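Local coordinates for protein MmoQ Response regulator (PDB 3LJX) that is a response regulator whose full-length form is predicted to make cyclic di-GMP from GTP, represented here by a fragment containing its HDOD domain, at residues Pro16-Ala22 and Arg97-Cys101; Phe104-Tyr109 and Val144-Ala150. All blocks are in the same frame, centred on the assembly; numbering follows the deposited sequence.

Overall arrangement
Both contacts lie within the all-helical HDOD domain, their centres about 10 Å apart, yet they differ in burial and chemistry. Interaction 1 is partly buried and largely polar: the loop after helix 80-88 meets the N-terminus of helix 19-29, and a glutamate accepts two hydrogen bonds there. Interaction 2 is buried and apolar, with no hydrogen bond between its segments; Phe104, just before helix 106-125, and Tyr106 and Tyr109 in its first turn pack on helix 144-152. They hold different elements but meet at residues 97-101 and Tyr106: Tyr106 OH lies 3.1 Å from Cys101 N, a probable hydrogen bond, and Cys101 CB packs 3.3 Å from Ala150 O.

Interaction 1 (Pro16-Ala22 and Arg97-Cys101); sequences PTASRTA and REGRC
Pro16 to Ala18 run extended (phi/psi -76/164, -123/150 and -60/140) before the chain turns into helix 19-29 at Ser19 (-53/-49). Ala18 is the N-cap, and the first turn closes through Ala22 N to Ala18 O at 2.7 Å. The partner, 97-101, is irregular: Glu98 has phi/psi -111/56, and the peptide bond before Gly99 is cis. The backbones come nearest at Pro16 and Glu98, CA to CA 5.3 Å.

Hydrogen bonding centres on one carboxylate oxygen. Glu98, with chi1 at p, sends OE1 to Ser19 N (2.7 Å, N-H...O angle 166°) and to Ser19 OG (3.0 Å, chi1 m). Thus the loop between helices 80-88 and 106-125 sets an acid at the positive end of the dipole of the HDOD domain's first helix, where first-turn NH groups lack carbonyl partners from a preceding turn, a common feature of helix N-termini. A water accepts from Arg20 N at 3.1 Å and donates weakly to Glu98 OE1 at 3.3 Å.

Van der Waals contacts flank these hydrogen bonds. Pro16 CB lies 3.4 Å from Arg97 CD. The Arg97 side chain (chi1 t) bends at chi2 -121° and chi3 -94°, putting NH2 3.9 Å from Ala22 CB; Arg97 NH1 comes to 3.0 Å of Thr17 O, but at an angle too poor for a hydrogen bond. Both Arg97 and Glu98 are poorly ordered. Thr17 OG1 bonds to Asp46, while Ala18 and Glu98 touch Trp110.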
loop_
_atom_site.group_PDB
_atom_site.type_symbol
_atom_site.label_atom_id
_atom_site.label_comp_id
_atom_site.label_asym_id
_atom_site.label_seq_id
_atom_site.Cartn_x
_atom_site.Cartn_y
_atom_site.Cartn_z
ATOM N N PRO A 16 7.997 8.835 -4.680
ATOM C CA PRO A 16 7.433 10.177 -4.515
ATOM C C PRO A 16 6.207 10.204 -3.611
ATOM O O PRO A 16 5.595 9.165 -3.308
ATOM C CB PRO A 16 7.035 10.554 -5.942
ATOM C CG PRO A 16 6.694 9.224 -6.569
ATOM C CD PRO A 16 7.680 8.258 -6.002
ATOM N N THR A 17 5.872 11.415 -3.179
ATOM C CA THR A 17 4.646 11.703 -2.453
ATOM C C THR A 17 3.906 12.782 -3.246
ATOM O O THR A 17 4.547 13.593 -3.915
ATOM C CB THR A 17 4.981 12.241 -1.065
ATOM O OG1 THR A 17 5.648 11.224 -0.309
ATOM C CG2 THR A 17 3.712 12.695 -0.326
ATOM N N ALA A 18 2.574 12.797 -3.192
ATOM C CA ALA A 18 1.802 13.854 -3.864
ATOM C C ALA A 18 2.157 15.247 -3.319
ATOM O O ALA A 18 2.347 15.427 -2.113
ATOM C CB ALA A 18 0.289 13.597 -3.746
ATOM N N SER A 19 2.252 16.227 -4.213
ATOM C CA SER A 19 2.590 17.600 -3.821
ATOM C C SER A 19 1.689 18.138 -2.722
ATOM O O SER A 19 2.176 18.666 -1.725
ATOM C CB SER A 19 2.545 18.538 -5.027
ATOM O OG SER A 19 3.630 18.266 -5.893
ATOM N N ARG A 20 0.379 17.995 -2.897
ATOM C CA ARG A 20 -0.582 18.505 -1.920
ATOM C C ARG A 20 -0.453 17.801 -0.566
ATOM O O ARG A 20 -0.522 18.426 0.492
ATOM C CB ARG A 20 -2.011 18.350 -2.446
ATOM C CG ARG A 20 -3.075 18.815 -1.458
ATOM C CD ARG A 20 -4.480 18.446 -1.924
ATOM N NE ARG A 20 -4.666 16.999 -2.015
ATOM C CZ ARG A 20 -5.808 16.410 -2.362
ATOM N NH1 ARG A 20 -6.876 17.144 -2.654
ATOM N NH2 ARG A 20 -5.885 15.085 -2.417
ATOM N N THR A 21 -0.287 16.488 -0.609
ATOM C CA THR A 21 -0.119 15.693 0.599
ATOM C C THR A 21 1.209 16.032 1.309
ATOM O O THR A 21 1.250 16.207 2.533
ATOM C CB THR A 21 -0.174 14.198 0.246
ATOM O OG1 THR A 21 -1.452 13.903 -0.335
ATOM C CG2 THR A 21 0.038 13.344 1.479
ATOM N N ALA A 22 2.288 16.135 0.540
ATOM C CA ALA A 22 3.565 16.527 1.117
ATOM C C ALA A 22 3.427 17.895 1.787
ATOM O O ALA A 22 3.813 18.063 2.947
ATOM C CB ALA A 22 4.672 16.539 0.059
ATOM N N ARG A 97 9.576 14.531 -9.284
ATOM C CA ARG A 97 9.207 13.611 -8.209
ATOM C C ARG A 97 7.879 12.893 -8.483
ATOM O O ARG A 97 7.872 11.680 -8.699
ATOM C CB ARG A 97 9.158 14.339 -6.855
ATOM C CG ARG A 97 9.210 13.425 -5.622
ATOM C CD ARG A 97 7.973 13.586 -4.721
ATOM N NE ARG A 97 8.154 14.548 -3.635
ATOM C CZ ARG A 97 7.397 15.631 -3.444
ATOM N NH1 ARG A 97 6.393 15.914 -4.271
ATOM N NH2 ARG A 97 7.647 16.439 -2.422
ATOM N N GLU A 98 6.770 13.640 -8.498
ATOM C CA GLU A 98 5.423 13.039 -8.500
ATOM C C GLU A 98 4.566 13.171 -9.782
ATOM O O GLU A 98 3.420 13.629 -9.707
ATOM C CB GLU A 98 4.609 13.536 -7.278
ATOM C CG GLU A 98 4.039 14.970 -7.360
ATOM C CD GLU A 98 2.497 15.022 -7.306
ATOM O OE1 GLU A 98 1.935 16.054 -6.878
ATOM O OE2 GLU A 98 1.841 14.033 -7.694
ATOM N N GLY A 99 5.069 12.725 -10.936
ATOM C CA GLY A 99 6.333 12.025 -11.056
ATOM C C GLY A 99 6.796 11.847 -12.494
ATOM O O GLY A 99 6.120 12.232 -13.450
ATOM N N ARG A 100 7.962 11.237 -12.644
ATOM C CA ARG A 100 8.630 11.169 -13.928
ATOM C C ARG A 100 8.002 10.213 -14.954
ATOM O O ARG A 100 8.115 10.463 -16.151
ATOM C CB ARG A 100 10.120 10.875 -13.722
ATOM C CG ARG A 100 10.891 12.081 -13.199
ATOM C CD ARG A 100 12.283 11.718 -12.693
ATOM N NE ARG A 100 13.088 12.912 -12.424
ATOM C CZ ARG A 100 12.987 13.662 -11.326
ATOM N NH1 ARG A 100 12.107 13.350 -10.380
ATOM N NH2 ARG A 100 13.763 14.731 -11.175
ATOM N N CYS A 101 7.345 9.134 -14.511
ATOM C CA CYS A 101 6.763 8.167 -15.458
ATOM C C CYS A 101 5.530 8.725 -16.175
ATOM O O CYS A 101 4.413 8.717 -15.639
ATOM C CB CYS A 101 6.425 6.833 -14.781
ATOM S SG CYS A 101 5.751 5.597 -15.930
HETATM O O HOH W 1 -0.947 16.695 -5.389
#

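Interaction 2 (Phe104-Tyr109 and Val144-Ala150); sequences FDYAAY and VGRLALA
This is a buried aromatic-aliphatic contact between the lead-in and first turn of helix 106-125 and helix 144-152 in the HDOD domain, burying 355 Å² without a hydrogen bond across it. Asp105, the N-cap and centre of an inverse gamma turn (phi/psi -83/88), accepts from Ala108 N at OD1 (3.0 Å, 156°), and Tyr109 N bonds to Asp105 O at 2.9 Å. The closest CA pairs are Phe104-Ala150 (6.7 Å) and Tyr109-Leu147 (7.9 Å). Phe104 (chi1 t) offers a ring face to Ala150 CB, a CH-pi contact 4.1 Å from the centroid and 24° off the normal. Leu147, off-rotamer (chi1 -136°, chi2 -134°), meets all three rings: CD2 lies 4.2 Å from Phe104 CE2 and 3.8 Å from Tyr106 CE2 (chi1 m), while CG is 3.5 Å from Tyr109 CE2. Tyr109 (chi1 t) carries OH to 3.6 Å from Val144 CA. Around this cluster, Phe104 touches Leu161 and Ala150 touches Tyr157, both of helix 154-163, while Val144 packs on Leu188 of helix 181-191.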
loop_
_atom_site.group_PDB
_atom_site.type_symbol
_atom_site.label_atom_id
_atom_site.label_comp_id
_atom_site.label_asym_id
_atom_site.label_seq_id
_atom_site.Cartn_x
_atom_site.Cartn_y
_atom_site.Cartn_z
ATOM N N PHE A 104 2.134 6.815 -16.299
ATOM C CA PHE A 104 1.569 6.361 -15.025
ATOM C C PHE A 104 0.648 7.410 -14.401
ATOM O O PHE A 104 1.034 8.566 -14.194
ATOM C CB PHE A 104 2.676 5.988 -14.036
ATOM C CG PHE A 104 2.186 5.271 -12.794
ATOM C CD1 PHE A 104 1.693 3.964 -12.873
ATOM C CD2 PHE A 104 2.260 5.881 -11.544
ATOM C CE1 PHE A 104 1.257 3.287 -11.732
ATOM C CE2 PHE A 104 1.835 5.213 -10.398
ATOM C CZ PHE A 104 1.333 3.911 -10.494
ATOM N N ASP A 105 -0.569 6.987 -14.079
ATOM C CA ASP A 105 -1.555 7.880 -13.492
ATOM C C ASP A 105 -1.338 7.989 -11.982
ATOM O O ASP A 105 -1.934 7.244 -11.210
ATOM C CB ASP A 105 -2.966 7.369 -13.802
ATOM C CG ASP A 105 -4.041 8.393 -13.476
ATOM O OD1 ASP A 105 -3.758 9.336 -12.700
ATOM O OD2 ASP A 105 -5.178 8.250 -13.984
ATOM N N TYR A 106 -0.488 8.921 -11.565
ATOM C CA TYR A 106 -0.128 9.045 -10.159
ATOM C C TYR A 106 -1.319 9.447 -9.283
ATOM O O TYR A 106 -1.524 8.886 -8.202
ATOM C CB TYR A 106 1.022 10.028 -9.980
ATOM C CG TYR A 106 2.375 9.535 -10.493
ATOM C CD1 TYR A 106 2.723 9.656 -11.835
ATOM C CD2 TYR A 106 3.317 8.989 -9.616
ATOM C CE1 TYR A 106 3.977 9.227 -12.293
ATOM C CE2 TYR A 106 4.558 8.558 -10.058
ATOM C CZ TYR A 106 4.893 8.678 -11.394
ATOM O OH TYR A 106 6.132 8.233 -11.833
ATOM N N ALA A 107 -2.103 10.419 -9.740
ATOM C CA ALA A 107 -3.265 10.824 -8.964
ATOM C C ALA A 107 -4.167 9.610 -8.755
ATOM O O ALA A 107 -4.668 9.386 -7.651
ATOM C CB ALA A 107 -4.031 11.956 -9.653
ATOM N N ALA A 108 -4.360 8.819 -9.809
ATOM C CA ALA A 108 -5.246 7.665 -9.704
ATOM C C ALA A 108 -4.658 6.677 -8.711
ATOM O O ALA A 108 -5.370 6.120 -7.868
ATOM C CB ALA A 108 -5.480 6.995 -11.079
ATOM N N TYR A 109 -3.351 6.468 -8.807
ATOM C CA TYR A 109 -2.696 5.529 -7.914
ATOM C C TYR A 109 -2.888 5.969 -6.460
ATOM O O TYR A 109 -3.241 5.158 -5.606
ATOM C CB TYR A 109 -1.210 5.370 -8.242
ATOM C CG TYR A 109 -0.463 4.722 -7.111
ATOM C CD1 TYR A 109 -0.484 3.340 -6.934
ATOM C CD2 TYR A 109 0.216 5.496 -6.180
ATOM C CE1 TYR A 109 0.179 2.745 -5.867
ATOM C CE2 TYR A 109 0.888 4.916 -5.114
ATOM C CZ TYR A 109 0.866 3.546 -4.957
ATOM O OH TYR A 109 1.525 2.986 -3.879
ATOM N N VAL A 144 2.195 -1.082 -4.042
ATOM C CA VAL A 144 3.274 -0.119 -4.047
ATOM C C VAL A 144 4.361 -0.495 -5.069
ATOM O O VAL A 144 5.136 0.354 -5.499
ATOM C CB VAL A 144 3.876 0.050 -2.628
ATOM C CG1 VAL A 144 4.712 -1.176 -2.238
ATOM C CG2 VAL A 144 4.711 1.307 -2.567
ATOM N N GLY A 145 4.402 -1.761 -5.473
ATOM C CA GLY A 145 5.262 -2.168 -6.567
ATOM C C GLY A 145 5.026 -1.403 -7.869
ATOM O O GLY A 145 5.946 -1.247 -8.673
ATOM N N ARG A 146 3.805 -0.923 -8.090
ATOM C CA ARG A 146 3.514 -0.135 -9.294
ATOM C C ARG A 146 4.243 1.199 -9.241
ATOM O O ARG A 146 4.920 1.584 -10.200
ATOM C CB ARG A 146 2.020 0.132 -9.447
ATOM C CG ARG A 146 1.152 -1.095 -9.673
ATOM C CD ARG A 146 -0.258 -0.637 -10.003
ATOM N NE ARG A 146 -1.189 -1.752 -10.115
ATOM C CZ ARG A 146 -1.502 -2.374 -11.251
ATOM N NH1 ARG A 146 -0.961 -2.000 -12.414
ATOM N NH2 ARG A 146 -2.371 -3.377 -11.225
ATOM N N LEU A 147 4.091 1.900 -8.119
ATOM C CA LEU A 147 4.812 3.149 -7.869
ATOM C C LEU A 147 6.323 2.950 -8.072
ATOM O O LEU A 147 6.992 3.775 -8.688
ATOM C CB LEU A 147 4.567 3.605 -6.431
ATOM C CG LEU A 147 4.270 5.068 -6.093
ATOM C CD1 LEU A 147 5.113 5.487 -4.923
ATOM C CD2 LEU A 147 4.443 6.031 -7.273
ATOM N N ALA A 148 6.853 1.852 -7.536
ATOM C CA ALA A 148 8.285 1.586 -7.607
ATOM C C ALA A 148 8.802 1.409 -9.036
ATOM O O ALA A 148 9.855 1.921 -9.377
ATOM C CB ALA A 148 8.646 0.377 -6.756
ATOM N N LEU A 149 8.070 0.687 -9.877
ATOM C CA LEU A 149 8.526 0.511 -11.247
ATOM C C LEU A 149 8.471 1.838 -11.995
ATOM O O LEU A 149 9.382 2.161 -12.760
ATOM C CB LEU A 149 7.656 -0.504 -11.976
ATOM C CG LEU A 149 7.910 -1.960 -11.647
ATOM C CD1 LEU A 149 6.933 -2.848 -12.448
ATOM C CD2 LEU A 149 9.357 -2.287 -11.952
ATOM N N ALA A 150 7.382 2.588 -11.790
ATOM C CA ALA A 150 7.191 3.873 -12.453
ATOM C C ALA A 150 8.312 4.830 -12.045
ATOM O O ALA A 150 8.797 5.613 -12.848
ATOM C CB ALA A 150 5.825 4.466 -12.092
#